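Porin protein associated with imipenem resistance (Acinetobacter baumannii, PDB 4FUV) forms an eight-stranded beta-barrel in the outer membrane and probably takes part in the uptake of ornithine and the antibiotic imipenem. Local coordinates at residues R22-L34 / G43-W55. Sequence-based numbering, arbitrary orientation.
Sequences RAEVGTTGYGGAL and GLALGYNGGDISW. With C8E ((hydroxyethyloxy)tri(ethyloxy)octane), chain F; C8E ((hydroxyethyloxy)tri(ethyloxy)octane), chain C; C8E ((hydroxyethyloxy)tri(ethyloxy)octane), chain D.
Asn49 reaches from strand 42-56 over the neighbouring strand 29-37 to Glu24, one strand further on. Asn49 CB lies 3.3 Å from Thr28 O, and CG is set anti to its own carbonyl carbon (chi1 -67°), which carries the amide across toward Glu24, away from the Tyr48 ring. Asn49 OD1 accepts from a water, 2.7 Å away, that also hydrogen-bonds Thr28 OG1, and takes a bond from Lys218. Asn49 ND2 gives a nearly straight hydrogen bond (167°) to Glu24 OE2 at 2.9 Å, in the amide plane and onto the anti lone pair of the carboxylate, whose plane is turned 61° from the amide. The same ND2 donates to Tyr48 O from above that carbonyl's plane, sharing it with Gly32 N. Glu24 OE1 meets Arg22 NE at 2.8 Å in a salt bridge, while OE2 has another to Lys218 and a hydrogen bond to Tyr76 OH; Arg22 and Lys218 would be expected to favour a charged carboxylate.

Paired antiparallel backbone bonds join Tyr30 with Gly50, Gly32 with Tyr48 and Leu34 with Leu46. Between the last two, the non-hydrogen-bonded pair Ala33 and Gly47 brings its CA atoms to 3.7 Å. On the outer surface the Tyr30 ring folds back so that Gly50 O lies over one face, 3.3 Å above the plane and offset toward the rim near CD1, and detergent chains run beside Tyr30 and Tyr48. Strands 29-37 and 42-56 form a hairpin of the barrel wall, flanked by strand 20-26 and strand 64-81, with strand 213-224 closing the barrel beyond 20-26 and supplying Lys218.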
ATOM      1  N   ARG A  22      22.959  14.204 -24.434  1.00 26.62           N
ATOM      2  CA  ARG A  22      22.190  14.085 -23.218  1.00 26.92           C
ATOM      3  C   ARG A  22      22.892  13.170 -22.236  1.00 29.05           C
ATOM      4  O   ARG A  22      23.661  12.296 -22.636  1.00 28.84           O
ATOM      5  CB  ARG A  22      20.762  13.612 -23.513  1.00 24.24           C
ATOM      6  CG  ARG A  22      20.608  12.137 -23.871  1.00 29.00           C
ATOM      7  CD  ARG A  22      19.169  11.792 -24.257  1.00 26.92           C
ATOM      8  NE  ARG A  22      19.048  10.399 -24.691  1.00 20.18           N
ATOM      9  CZ  ARG A  22      18.162   9.944 -25.577  1.00 23.45           C
ATOM     10  NH1 ARG A  22      17.277  10.768 -26.147  1.00 23.81           N
ATOM     11  NH2 ARG A  22      18.156   8.648 -25.889  1.00 20.70           N
ATOM     12  N   ALA A  23      22.638  13.405 -20.956  1.00 25.97           N
ATOM     13  CA  ALA A  23      23.097  12.532 -19.890  1.00 28.17           C
ATOM     14  C   ALA A  23      21.873  11.871 -19.298  1.00 32.73           C
ATOM     15  O   ALA A  23      20.835  12.519 -19.141  1.00 34.93           O
ATOM     16  CB  ALA A  23      23.829  13.339 -18.821  1.00 27.47           C
ATOM     17  N   GLU A  24      21.988  10.590 -18.956  1.00 28.12           N
ATOM     18  CA  GLU A  24      20.830   9.848 -18.504  1.00 31.41           C
ATOM     19  C   GLU A  24      21.197   8.776 -17.490  1.00 33.71           C
ATOM     20  O   GLU A  24      22.327   8.280 -17.455  1.00 41.03           O
ATOM     21  CB  GLU A  24      20.097   9.223 -19.701  1.00 24.75           C
ATOM     22  CG  GLU A  24      20.881   8.107 -20.421  1.00 24.90           C
ATOM     23  CD  GLU A  24      20.545   8.008 -21.912  1.00 28.11           C
ATOM     24  OE1 GLU A  24      20.121   9.027 -22.506  1.00 31.26           O
ATOM     25  OE2 GLU A  24      20.693   6.916 -22.491  1.00 27.28           O
ATOM     26  N   VAL A  25      20.218   8.444 -16.662  1.00 26.07           N
ATOM     27  CA  VAL A  25      20.325   7.395 -15.669  1.00 28.33           C
ATOM     28  C   VAL A  25      19.023   6.598 -15.725  1.00 35.35           C
ATOM     29  O   VAL A  25      17.923   7.164 -15.784  1.00 37.75           O
ATOM     30  CB  VAL A  25      20.572   7.977 -14.254  1.00 37.47           C
ATOM     31  CG1 VAL A  25      19.508   9.021 -13.884  1.00 37.88           C
ATOM     32  CG2 VAL A  25      20.638   6.883 -13.223  1.00 33.26           C
ATOM     33  N   GLY A  26      19.140   5.280 -15.761  1.00 25.35           N
ATOM     34  CA  GLY A  26      17.944   4.463 -15.807  1.00 22.20           C
ATOM     35  C   GLY A  26      18.175   3.015 -15.447  1.00 24.33           C
ATOM     36  O   GLY A  26      19.240   2.642 -14.940  1.00 25.01           O
ATOM     37  N   THR A  27      17.180   2.185 -15.738  1.00 24.00           N
ATOM     38  CA  THR A  27      17.203   0.793 -15.302  1.00 26.84           C
ATOM     39  C   THR A  27      18.202  -0.088 -16.068  1.00 37.88           C
ATOM     40  O   THR A  27      18.511  -1.212 -15.638  1.00 29.98           O
ATOM     41  CB  THR A  27      15.790   0.168 -15.349  1.00 32.94           C
ATOM     42  OG1 THR A  27      15.277   0.213 -16.684  1.00 30.21           O
ATOM     43  CG2 THR A  27      14.834   0.923 -14.422  1.00 36.83           C
ATOM     44  N   THR A  28      18.707   0.411 -17.195  1.00 35.89           N
ATOM     45  CA  THR A  28      19.764  -0.297 -17.915  1.00 31.16           C
ATOM     46  C   THR A  28      21.120   0.394 -17.755  1.00 33.60           C
ATOM     47  O   THR A  28      22.026   0.213 -18.565  1.00 28.92           O
ATOM     48  CB  THR A  28      19.445  -0.479 -19.408  1.00 33.46           C
ATOM     49  OG1 THR A  28      19.148   0.792 -19.998  1.00 35.24           O
ATOM     50  CG2 THR A  28      18.265  -1.430 -19.599  1.00 31.27           C
ATOM     51  N   GLY A  29      21.246   1.178 -16.693  1.00 28.60           N
ATOM     52  CA  GLY A  29      22.496   1.839 -16.379  1.00 25.67           C
ATOM     53  C   GLY A  29      22.453   3.329 -16.665  1.00 35.70           C
ATOM     54  O   GLY A  29      21.406   3.903 -17.001  1.00 36.45           O
ATOM     55  N   TYR A  30      23.613   3.952 -16.532  1.00 29.01           N
ATOM     56  CA  TYR A  30      23.758   5.375 -16.750  1.00 29.82           C
ATOM     57  C   TYR A  30      24.728   5.629 -17.890  1.00 32.80           C
ATOM     58  O   TYR A  30      25.530   4.769 -18.254  1.00 33.81           O
ATOM     59  CB  TYR A  30      24.211   6.090 -15.471  1.00 34.44           C
ATOM     60  CG  TYR A  30      25.471   5.531 -14.862  1.00 45.61           C
ATOM     61  CD1 TYR A  30      25.446   4.362 -14.101  1.00 51.83           C
ATOM     62  CD2 TYR A  30      26.691   6.173 -15.035  1.00 57.04           C
ATOM     63  CE1 TYR A  30      26.609   3.844 -13.538  1.00 56.19           C
ATOM     64  CE2 TYR A  30      27.863   5.662 -14.473  1.00 54.70           C
ATOM     65  CZ  TYR A  30      27.815   4.501 -13.731  1.00 56.32           C
ATOM     66  OH  TYR A  30      28.970   3.994 -13.176  1.00 60.13           O
ATOM     67  N   GLY A  31      24.635   6.820 -18.460  1.00 27.05           N
ATOM     68  CA  GLY A  31      25.508   7.203 -19.547  1.00 34.53           C
ATOM     69  C   GLY A  31      24.894   8.376 -20.275  1.00 33.70           C
ATOM     70  O   GLY A  31      24.471   9.353 -19.651  1.00 27.74           O
ATOM     71  N   GLY A  32      24.838   8.279 -21.596  1.00 25.83           N
ATOM     72  CA  GLY A  32      24.200   9.315 -22.383  1.00 24.51           C
ATOM     73  C   GLY A  32      24.253   9.021 -23.860  1.00 27.08           C
ATOM     74  O   GLY A  32      24.609   7.917 -24.263  1.00 31.95           O
ATOM     75  N   ALA A  33      23.922  10.026 -24.661  1.00 25.31           N
ATOM     76  CA  ALA A  33      23.806   9.859 -26.104  1.00 25.67           C
ATOM     77  C   ALA A  33      24.167  11.137 -26.846  1.00 32.55           C
ATOM     78  O   ALA A  33      24.072  12.238 -26.299  1.00 26.95           O
ATOM     79  CB  ALA A  33      22.368   9.401 -26.495  1.00 21.20           C
ATOM     80  N   LEU A  34      24.586  10.971 -28.096  1.00 22.53           N
ATOM     81  CA  LEU A  34      24.740  12.087 -29.031  1.00 22.73           C
ATOM     82  C   LEU A  34      23.431  12.139 -29.794  1.00 24.04           C
ATOM     83  O   LEU A  34      22.817  11.084 -30.044  1.00 22.20           O
ATOM     84  CB  LEU A  34      25.881  11.772 -30.000  1.00 34.02           C
ATOM     85  CG  LEU A  34      27.050  12.729 -30.214  1.00 40.84           C
ATOM     86  CD1 LEU A  34      27.368  13.511 -28.960  1.00 39.82           C
ATOM     87  CD2 LEU A  34      28.253  11.928 -30.680  1.00 34.85           C
ATOM     88  N   GLY A  43      14.517  12.413 -35.587  1.00 19.36           N
ATOM     89  CA  GLY A  43      15.822  12.568 -34.997  1.00 19.15           C
ATOM     90  C   GLY A  43      16.425  11.226 -34.674  1.00 23.83           C
ATOM     91  O   GLY A  43      15.788  10.178 -34.848  1.00 18.89           O
ATOM     92  N   LEU A  44      17.654  11.273 -34.182  1.00 19.47           N
ATOM     93  CA  LEU A  44      18.445  10.071 -33.955  1.00 28.54           C
ATOM     94  C   LEU A  44      19.228  10.229 -32.666  1.00 27.01           C
ATOM     95  O   LEU A  44      19.763  11.307 -32.399  1.00 26.32           O
ATOM     96  CB  LEU A  44      19.408   9.893 -35.120  1.00 35.30           C
ATOM     97  CG  LEU A  44      19.904   8.504 -35.473  1.00 46.24           C
ATOM     98  CD1 LEU A  44      18.717   7.569 -35.721  1.00 35.60           C
ATOM     99  CD2 LEU A  44      20.780   8.630 -36.707  1.00 50.85           C
ATOM    100  N   ALA A  45      19.276   9.163 -31.870  1.00 21.71           N
ATOM    101  CA  ALA A  45      20.059   9.118 -30.641  1.00 21.86           C
ATOM    102  C   ALA A  45      21.001   7.919 -30.630  1.00 23.02           C
ATOM    103  O   ALA A  45      20.576   6.770 -30.784  1.00 22.52           O
ATOM    104  CB  ALA A  45      19.132   9.065 -29.407  1.00 19.61           C
ATOM    105  N   LEU A  46      22.287   8.189 -30.435  1.00 21.08           N
ATOM    106  CA  LEU A  46      23.280   7.139 -30.311  1.00 21.52           C
ATOM    107  C   LEU A  46      23.866   7.219 -28.919  1.00 22.39           C
ATOM    108  O   LEU A  46      24.536   8.199 -28.572  1.00 22.06           O
ATOM    109  CB  LEU A  46      24.395   7.324 -31.341  1.00 25.45           C
ATOM    110  CG  LEU A  46      25.607   6.393 -31.236  1.00 31.16           C
ATOM    111  CD1 LEU A  46      25.244   4.956 -31.565  1.00 22.41           C
ATOM    112  CD2 LEU A  46      26.732   6.881 -32.142  1.00 23.34           C
ATOM    113  N   GLY A  47      23.644   6.175 -28.126  1.00 24.95           N
ATOM    114  CA  GLY A  47      23.961   6.240 -26.714  1.00 24.26           C
ATOM    115  C   GLY A  47      24.687   5.053 -26.120  1.00 26.43           C
ATOM    116  O   GLY A  47      24.785   3.987 -26.722  1.00 27.69           O
ATOM    117  N   TYR A  48      25.214   5.264 -24.921  1.00 22.65           N
ATOM    118  CA  TYR A  48      25.791   4.201 -24.131  1.00 24.43           C
ATOM    119  C   TYR A  48      25.197   4.246 -22.744  1.00 28.59           C
ATOM    120  O   TYR A  48      25.103   5.311 -22.136  1.00 28.08           O
ATOM    121  CB  TYR A  48      27.310   4.341 -24.027  1.00 24.87           C
ATOM    122  CG  TYR A  48      27.942   3.288 -23.127  1.00 29.05           C
ATOM    123  CD1 TYR A  48      28.212   2.016 -23.605  1.00 25.05           C
ATOM    124  CD2 TYR A  48      28.259   3.572 -21.801  1.00 28.05           C
ATOM    125  CE1 TYR A  48      28.800   1.043 -22.783  1.00 31.83           C
ATOM    126  CE2 TYR A  48      28.836   2.609 -20.968  1.00 35.31           C
ATOM    127  CZ  TYR A  48      29.100   1.340 -21.467  1.00 34.14           C
ATOM    128  OH  TYR A  48      29.687   0.379 -20.656  1.00 37.60           O
ATOM    129  N   ASN A  49      24.801   3.082 -22.248  1.00 22.65           N
ATOM    130  CA  ASN A  49      24.370   2.935 -20.865  1.00 27.06           C
ATOM    131  C   ASN A  49      25.211   1.816 -20.272  1.00 25.63           C
ATOM    132  O   ASN A  49      25.212   0.680 -20.770  1.00 25.65           O
ATOM    133  CB  ASN A  49      22.904   2.517 -20.739  1.00 21.66           C
ATOM    134  CG  ASN A  49      21.918   3.586 -21.202  1.00 29.31           C
ATOM    135  OD1 ASN A  49      20.786   3.254 -21.532  1.00 27.59           O
ATOM    136  ND2 ASN A  49      22.334   4.857 -21.226  1.00 28.69           N
ATOM    137  N   GLY A  50      25.900   2.130 -19.197  1.00 23.95           N
ATOM    138  CA  GLY A  50      26.763   1.152 -18.568  1.00 31.71           C
ATOM    139  C   GLY A  50      26.853   1.439 -17.098  1.00 37.35           C
ATOM    140  O   GLY A  50      25.950   2.044 -16.519  1.00 30.67           O
ATOM    141  N   GLY A  51      27.960   1.014 -16.501  1.00 47.29           N
ATOM    142  CA  GLY A  51      28.162   1.162 -15.081  1.00 41.19           C
ATOM    143  C   GLY A  51      27.840  -0.135 -14.377  1.00 46.89           C
ATOM    144  O   GLY A  51      27.589  -1.159 -15.022  1.00 44.81           O
ATOM    145  N   ASP A  52      27.870  -0.092 -13.050  1.00 46.59           N
ATOM    146  CA  ASP A  52      27.397  -1.196 -12.229  1.00 55.09           C
ATOM    147  C   ASP A  52      27.175  -0.771 -10.783  1.00 58.23           C
ATOM    148  O   ASP A  52      28.092  -0.281 -10.118  1.00 64.08           O
ATOM    149  CB  ASP A  52      28.312  -2.424 -12.322  1.00 61.74           C
ATOM    150  CG  ASP A  52      29.697  -2.174 -11.781  1.00 74.11           C
ATOM    151  OD1 ASP A  52      30.237  -1.073 -12.009  1.00 76.55           O
ATOM    152  OD2 ASP A  52      30.244  -3.093 -11.130  1.00 81.30           O
ATOM    153  N   ILE A  53      25.947  -0.956 -10.306  1.00 53.65           N
ATOM    154  CA  ILE A  53      25.576  -0.538  -8.962  1.00 61.71           C
ATOM    155  C   ILE A  53      25.318  -1.719  -8.025  1.00 65.59           C
ATOM    156  O   ILE A  53      24.957  -2.814  -8.464  1.00 66.68           O
ATOM    157  CB  ILE A  53      24.349   0.408  -8.974  1.00 67.26           C
ATOM    158  CG1 ILE A  53      23.072  -0.322  -8.547  1.00 76.41           C
ATOM    159  CG2 ILE A  53      24.182   1.047 -10.347  1.00 69.83           C
ATOM    160  CD1 ILE A  53      22.424  -1.137  -9.644  1.00 80.52           C
ATOM    161  N   SER A  54      25.513  -1.482  -6.733  1.00 64.57           N
ATOM    162  CA  SER A  54      25.213  -2.473  -5.712  1.00 64.97           C
ATOM    163  C   SER A  54      24.309  -1.872  -4.648  1.00 68.09           C
ATOM    164  O   SER A  54      24.770  -1.147  -3.772  1.00 77.53           O
ATOM    165  CB  SER A  54      26.497  -3.002  -5.083  1.00 68.74           C
ATOM    166  OG  SER A  54      27.262  -3.697  -6.049  1.00 74.71           O
ATOM    167  N   TRP A  55      23.016  -2.161  -4.750  1.00 60.59           N
ATOM    168  CA  TRP A  55      22.041  -1.754  -3.752  1.00 59.08           C
ATOM    169  C   TRP A  55      21.895  -2.865  -2.726  1.00 64.01           C
ATOM    170  O   TRP A  55      21.085  -3.768  -2.894  1.00 64.93           O
ATOM    171  CB  TRP A  55      20.674  -1.493  -4.399  1.00 64.59           C
ATOM    172  CG  TRP A  55      20.582  -0.214  -5.170  1.00 67.02           C
ATOM    173  CD1 TRP A  55      20.279  -0.073  -6.493  1.00 66.57           C
TER
HETATM  174  C4  C8E F 305      13.575  15.170 -14.579  1.00 59.79           C
HETATM  175  C5  C8E F 305      14.798  14.380 -15.026  1.00 54.81           C
HETATM  176  C6  C8E F 305      16.086  15.139 -14.718  1.00 57.49           C
HETATM  177  C7  C8E F 305      17.195  14.178 -14.301  1.00 54.52           C
HETATM  178  O9  C8E F 305      21.587  12.353 -15.417  1.00 60.58           O
HETATM  179  C10 C8E F 305      22.863  12.439 -14.819  1.00 69.69           C
HETATM  180  C11 C8E F 305      23.548  11.073 -14.866  1.00 76.79           C
HETATM  181  O12 C8E F 305      24.535  11.012 -15.880  1.00 78.58           O
HETATM  182  C13 C8E F 305      25.578  10.114 -15.560  1.00 72.65           C
HETATM  183  C14 C8E F 305      26.852  10.504 -16.296  1.00 71.94           C
HETATM  184  C16 C8E F 305      28.685   7.691 -17.826  1.00 57.38           C
HETATM  185  C17 C8E F 305      28.972   6.778 -19.014  1.00 60.42           C
HETATM  186  O18 C8E F 305      30.043   5.918 -18.695  1.00 69.78           O
HETATM  187  C19 C8E F 305      29.742   5.053 -17.625  1.00 65.86           C
HETATM  188  C20 C8E F 305      30.838   3.998 -17.500  1.00 67.87           C
HETATM  189  O21 C8E F 305      31.281   3.968 -16.162  1.00 67.59           O
HETATM  190  C1  C8E C 302      28.341   7.440 -28.073  1.00 40.91           C
HETATM  191  C2  C8E C 302      28.286   5.913 -28.098  1.00 43.75           C
HETATM  192  C3  C8E C 302      29.667   5.305 -27.879  1.00 54.08           C
HETATM  193  C4  C8E C 302      29.686   3.793 -28.093  1.00 47.62           C
HETATM  194  C5  C8E C 302      30.214   3.065 -26.863  1.00 43.57           C
HETATM  195  C6  C8E C 302      31.055   1.832 -27.191  1.00 44.99           C
HETATM  196  C7  C8E C 302      30.857   0.751 -26.128  1.00 49.29           C
HETATM  197  C8  C8E C 302      31.630  -0.520 -26.458  1.00 54.34           C
HETATM  198  O9  C8E C 302      31.122  -1.609 -25.717  1.00 55.06           O
HETATM  199  C10 C8E C 302      30.274  -2.440 -26.479  1.00 55.83           C
HETATM  200  C1  C8E D 303      10.511   7.862 -14.926  1.00 61.88           C
HETATM  201  C2  C8E D 303      10.469   6.878 -16.089  1.00 60.29           C
HETATM  202  C3  C8E D 303      10.299   5.457 -15.566  1.00 64.96           C
HETATM  203  C5  C8E D 303      10.478   0.965 -16.166  1.00 50.34           C
HETATM  204  C6  C8E D 303      10.379  -0.553 -16.268  1.00 53.09           C
HETATM  205  C7  C8E D 303      10.874  -1.251 -15.002  1.00 62.95           C
HETATM  206  C8  C8E D 303      12.358  -1.609 -15.050  1.00 68.76           C
HETATM  207  O9  C8E D 303      12.581  -2.950 -14.651  1.00 71.02           O
HETATM  208  C10 C8E D 303      13.855  -3.415 -15.057  1.00 72.05           C
HETATM  209  C11 C8E D 303      14.231  -4.718 -14.352  1.00 71.97           C
HETATM  210  O12 C8E D 303      13.927  -5.816 -15.184  1.00 71.85           O
HETATM  211  C13 C8E D 303      14.743  -6.951 -14.978  1.00 63.96           C
HETATM  212  C14 C8E D 303      14.315  -7.997 -15.997  1.00 60.23           C
HETATM  213  O15 C8E D 303      13.005  -7.649 -16.400  1.00 67.67           O
HETATM  214  C16 C8E D 303      12.058  -8.691 -16.299  1.00 63.18           C
HETATM  215  C17 C8E D 303      10.859  -8.363 -17.179  1.00 54.62           C
HETATM  216  O18 C8E D 303       9.704  -8.298 -16.376  1.00 54.61           O
HETATM  217  O   HOH W   1      20.175   0.884 -22.683  1.00 39.19           O